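Local structure of uncharacterized protein (Leptospira interrogans serogroup Icterohaemorrhagiae serovar copenhageni, 6ULO) at residues 71-76 and 170-175. The protein is of unknown function but probably combines a transmembrane helix with a soluble domain related to the NADP-binding Rossmann superfamily. Numbering follows the deposited sequence.
Sequences GSEQNL and KMFQTD
Phe172 lays its ring against the first turn of helix 74-82, where Leu76 packs on one of its faces. The contact is a CH-pi interaction: Leu76 CB stands 3.9 Å from the centroid of the Phe172 ring, offset toward the rim, while Leu76 CD1 reaches the far end of the ring, 3.9 Å from Phe172 CZ. On the opposite face lies the aliphatic part of Gln173, with CG centred over the ring, so the aromatic group lies between aliphatic groups. With CG of Phe172 between its backbone N and carbonyl carbon (chi1 87°), the ring is carried toward helix 74-82, where Leu76 meets its face. Glu73 O also approaches the ring obliquely, 3.6 Å from Phe172 CE2.

On the polar side Glu73 and Gln173 come together, Glu73 OE2 lying 3.0 Å from Gln173 NE2, with carboxylate and amide planes turned 43° apart. Both groups have firmer partners on helix 139-166: Glu73 OE2 is hydrogen-bonded to His157, and Gln173 OE1 to Asn160.

Within residues 71-76, backbone and side-chain bonds together shape the turn leading from strand 66-69 into the helix. Ser72 O accepts from both Asn75 N and Asn75 ND2, the latter at 3.0 Å, and Ser72 N donates to Gln74 OE1. Gly71, having no side chain, readily adopts the positive phi found here.

All four touching residues are buried, so the acid and amide probably depend on helix 139-166 for polar compensation, while apolar packing joins the loop before helix 176-187 to the Rossmann-like core.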
ATOM      1  N   GLY A  71       4.653  -0.500  -1.948  1.00  9.96           N
ATOM      2  CA  GLY A  71       4.295  -1.852  -2.353  1.00 10.52           C
ATOM      3  C   GLY A  71       3.162  -1.950  -3.343  1.00 10.50           C
ATOM      4  O   GLY A  71       2.932  -1.033  -4.137  1.00 10.53           O
ATOM      5  N   SER A  72       2.448  -3.065  -3.334  1.00 10.25           N
ATOM      6  CA  SER A  72       1.624  -3.452  -4.471  0.86 11.19           C
ATOM      7  C   SER A  72       0.190  -3.800  -4.082  1.00 10.57           C
ATOM      8  O   SER A  72      -0.485  -3.019  -3.410  1.00 10.86           O
ATOM      9  CB  SER A  72       2.358  -4.586  -5.192  0.86 13.02           C
ATOM     10  OG  SER A  72       3.647  -4.118  -5.534  0.86 14.02           O
ATOM     11  N   GLU A  73      -0.294  -4.993  -4.490  1.00 10.41           N
ATOM     12  CA  GLU A  73      -1.714  -5.310  -4.335  1.00 10.15           C
ATOM     13  C   GLU A  73      -2.192  -5.383  -2.896  1.00  9.54           C
ATOM     14  O   GLU A  73      -3.400  -5.211  -2.650  1.00  9.97           O
ATOM     15  CB  GLU A  73      -2.087  -6.632  -5.050  1.00 10.30           C
ATOM     16  CG  GLU A  73      -2.100  -6.479  -6.563  1.00 10.64           C
ATOM     17  CD  GLU A  73      -2.146  -7.854  -7.171  1.00 11.44           C
ATOM     18  OE1 GLU A  73      -1.054  -8.459  -7.339  1.00 13.60           O
ATOM     19  OE2 GLU A  73      -3.254  -8.355  -7.430  1.00 11.79           O
ATOM     20  N   GLN A  74      -1.295  -5.621  -1.936  1.00  9.67           N
ATOM     21  CA  GLN A  74      -1.749  -5.679  -0.548  1.00  9.51           C
ATOM     22  C   GLN A  74      -2.367  -4.357  -0.111  1.00  9.89           C
ATOM     23  O   GLN A  74      -3.210  -4.322   0.791  1.00 10.97           O
ATOM     24  CB  GLN A  74      -0.628  -6.111   0.400  1.00 10.76           C
ATOM     25  CG  GLN A  74       0.447  -5.065   0.664  1.00 10.90           C
ATOM     26  CD  GLN A  74       1.598  -5.101  -0.299  1.00 10.39           C
ATOM     27  OE1 GLN A  74       1.423  -5.231  -1.508  1.00 11.75           O
ATOM     28  NE2 GLN A  74       2.815  -4.931   0.216  1.00 11.71           N
ATOM     29  N   ASN A  75      -1.965  -3.243  -0.745  1.00  9.40           N
ATOM     30  CA  ASN A  75      -2.565  -1.946  -0.445  1.00  9.63           C
ATOM     31  C   ASN A  75      -4.031  -1.900  -0.835  1.00 10.81           C
ATOM     32  O   ASN A  75      -4.823  -1.219  -0.177  1.00 10.88           O
ATOM     33  CB  ASN A  75      -1.808  -0.863  -1.195  1.00  9.63           C
ATOM     34  CG  ASN A  75      -0.403  -0.703  -0.640  1.00  9.43           C
ATOM     35  OD1 ASN A  75      -0.223  -0.204   0.471  1.00 10.31           O
ATOM     36  ND2 ASN A  75       0.595  -1.117  -1.404  1.00 11.14           N
ATOM     37  N   LEU A  76      -4.384  -2.563  -1.935  1.00 10.41           N
ATOM     38  CA  LEU A  76      -5.781  -2.602  -2.354  1.00  9.96           C
ATOM     39  C   LEU A  76      -6.604  -3.423  -1.366  1.00 10.19           C
ATOM     40  O   LEU A  76      -7.748  -3.078  -1.054  1.00 11.15           O
ATOM     41  CB  LEU A  76      -5.884  -3.129  -3.785  1.00  9.39           C
ATOM     42  CG  LEU A  76      -5.002  -2.356  -4.769  1.00 10.49           C
ATOM     43  CD1 LEU A  76      -5.177  -2.932  -6.157  1.00 12.26           C
ATOM     44  CD2 LEU A  76      -5.288  -0.866  -4.819  1.00 11.60           C
ATOM     45  N   LYS A 170     -12.853 -11.943   4.049  1.00 13.02           N
ATOM     46  CA  LYS A 170     -13.023 -11.354   2.719  1.00 12.96           C
ATOM     47  C   LYS A 170     -11.839 -10.472   2.377  1.00 11.95           C
ATOM     48  O   LYS A 170     -11.345  -9.707   3.219  1.00 12.47           O
ATOM     49  CB  LYS A 170     -14.279 -10.503   2.711  1.00 14.90           C
ATOM     50  CG  LYS A 170     -15.569 -11.289   2.894  1.00 17.03           C
ATOM     51  CD  LYS A 170     -16.731 -10.293   3.066  1.00 19.04           C
ATOM     52  CE  LYS A 170     -18.068 -11.002   3.147  1.00 21.66           C
ATOM     53  NZ  LYS A 170     -19.247 -10.089   3.162  1.00 23.72           N
ATOM     54  N   MET A 171     -11.421 -10.519   1.106  1.00 11.82           N
ATOM     55  CA  MET A 171     -10.458  -9.538   0.604  1.00 10.99           C
ATOM     56  C   MET A 171     -10.790  -9.301  -0.877  1.00 10.71           C
ATOM     57  O   MET A 171     -11.627  -9.997  -1.468  1.00 11.70           O
ATOM     58  CB  MET A 171      -9.003  -9.976   0.910  1.00 11.09           C
ATOM     59  CG  MET A 171      -8.629 -11.378   0.413  1.00 11.94           C
ATOM     60  SD  MET A 171      -8.128 -11.463  -1.311  1.00 12.18           S
ATOM     61  CE  MET A 171      -6.584 -10.564  -1.260  1.00 12.99           C
ATOM     62  N   PHE A 172     -10.195  -8.251  -1.465  1.00 11.21           N
ATOM     63  CA  PHE A 172     -10.714  -7.749  -2.746  1.00 10.97           C
ATOM     64  C   PHE A 172     -10.588  -8.743  -3.889  1.00 10.87           C
ATOM     65  O   PHE A 172     -11.268  -8.562  -4.911  1.00 11.76           O
ATOM     66  CB  PHE A 172     -10.081  -6.392  -3.115  1.00 11.27           C
ATOM     67  CG  PHE A 172      -8.770  -6.485  -3.882  1.00 11.09           C
ATOM     68  CD1 PHE A 172      -8.720  -6.279  -5.264  1.00 11.19           C
ATOM     69  CD2 PHE A 172      -7.570  -6.716  -3.214  1.00 11.45           C
ATOM     70  CE1 PHE A 172      -7.524  -6.350  -5.951  1.00 11.33           C
ATOM     71  CE2 PHE A 172      -6.372  -6.790  -3.901  1.00 11.19           C
ATOM     72  CZ  PHE A 172      -6.334  -6.596  -5.278  1.00 11.70           C
ATOM     73  N   GLN A 173      -9.727  -9.769  -3.772  1.00 10.71           N
ATOM     74  CA  GLN A 173      -9.602 -10.759  -4.837  1.00 11.47           C
ATOM     75  C   GLN A 173     -10.584 -11.901  -4.687  1.00 12.49           C
ATOM     76  O   GLN A 173     -10.775 -12.664  -5.634  1.00 13.73           O
ATOM     77  CB  GLN A 173      -8.179 -11.333  -4.947  1.00 11.89           C
ATOM     78  CG  GLN A 173      -7.145 -10.235  -5.267  1.00 11.26           C
ATOM     79  CD  GLN A 173      -5.717 -10.650  -5.001  1.00 11.58           C
ATOM     80  OE1 GLN A 173      -5.463 -11.759  -4.524  1.00 12.20           O
ATOM     81  NE2 GLN A 173      -4.778  -9.727  -5.217  1.00 11.68           N
ATOM     82  N   THR A 174     -11.226 -12.021  -3.530  1.00 11.61           N
ATOM     83  CA  THR A 174     -12.062 -13.170  -3.223  1.00 12.48           C
ATOM     84  C   THR A 174     -13.479 -12.794  -2.815  1.00 13.34           C
ATOM     85  O   THR A 174     -14.265 -13.696  -2.502  1.00 14.64           O
ATOM     86  CB  THR A 174     -11.446 -14.038  -2.103  1.00 13.65           C
ATOM     87  OG1 THR A 174     -11.382 -13.269  -0.893  1.00 14.71           O
ATOM     88  CG2 THR A 174     -10.069 -14.541  -2.456  1.00 14.23           C
ATOM     89  N   ASP A 175     -13.832 -11.511  -2.819  1.00 12.45           N
ATOM     90  CA  ASP A 175     -15.154 -11.048  -2.405  1.00 13.00           C
ATOM     91  C   ASP A 175     -15.674 -10.041  -3.420  1.00 12.81           C
ATOM     92  O   ASP A 175     -14.999  -9.046  -3.722  1.00 13.01           O
ATOM     93  CB  ASP A 175     -15.080 -10.389  -1.025  1.00 14.44           C
ATOM     94  CG  ASP A 175     -16.434  -9.857  -0.575  1.00 14.99           C
ATOM     95  OD1 ASP A 175     -17.306 -10.683  -0.262  1.00 16.57           O
ATOM     96  OD2 ASP A 175     -16.635  -8.637  -0.565  1.00 15.70           O
TER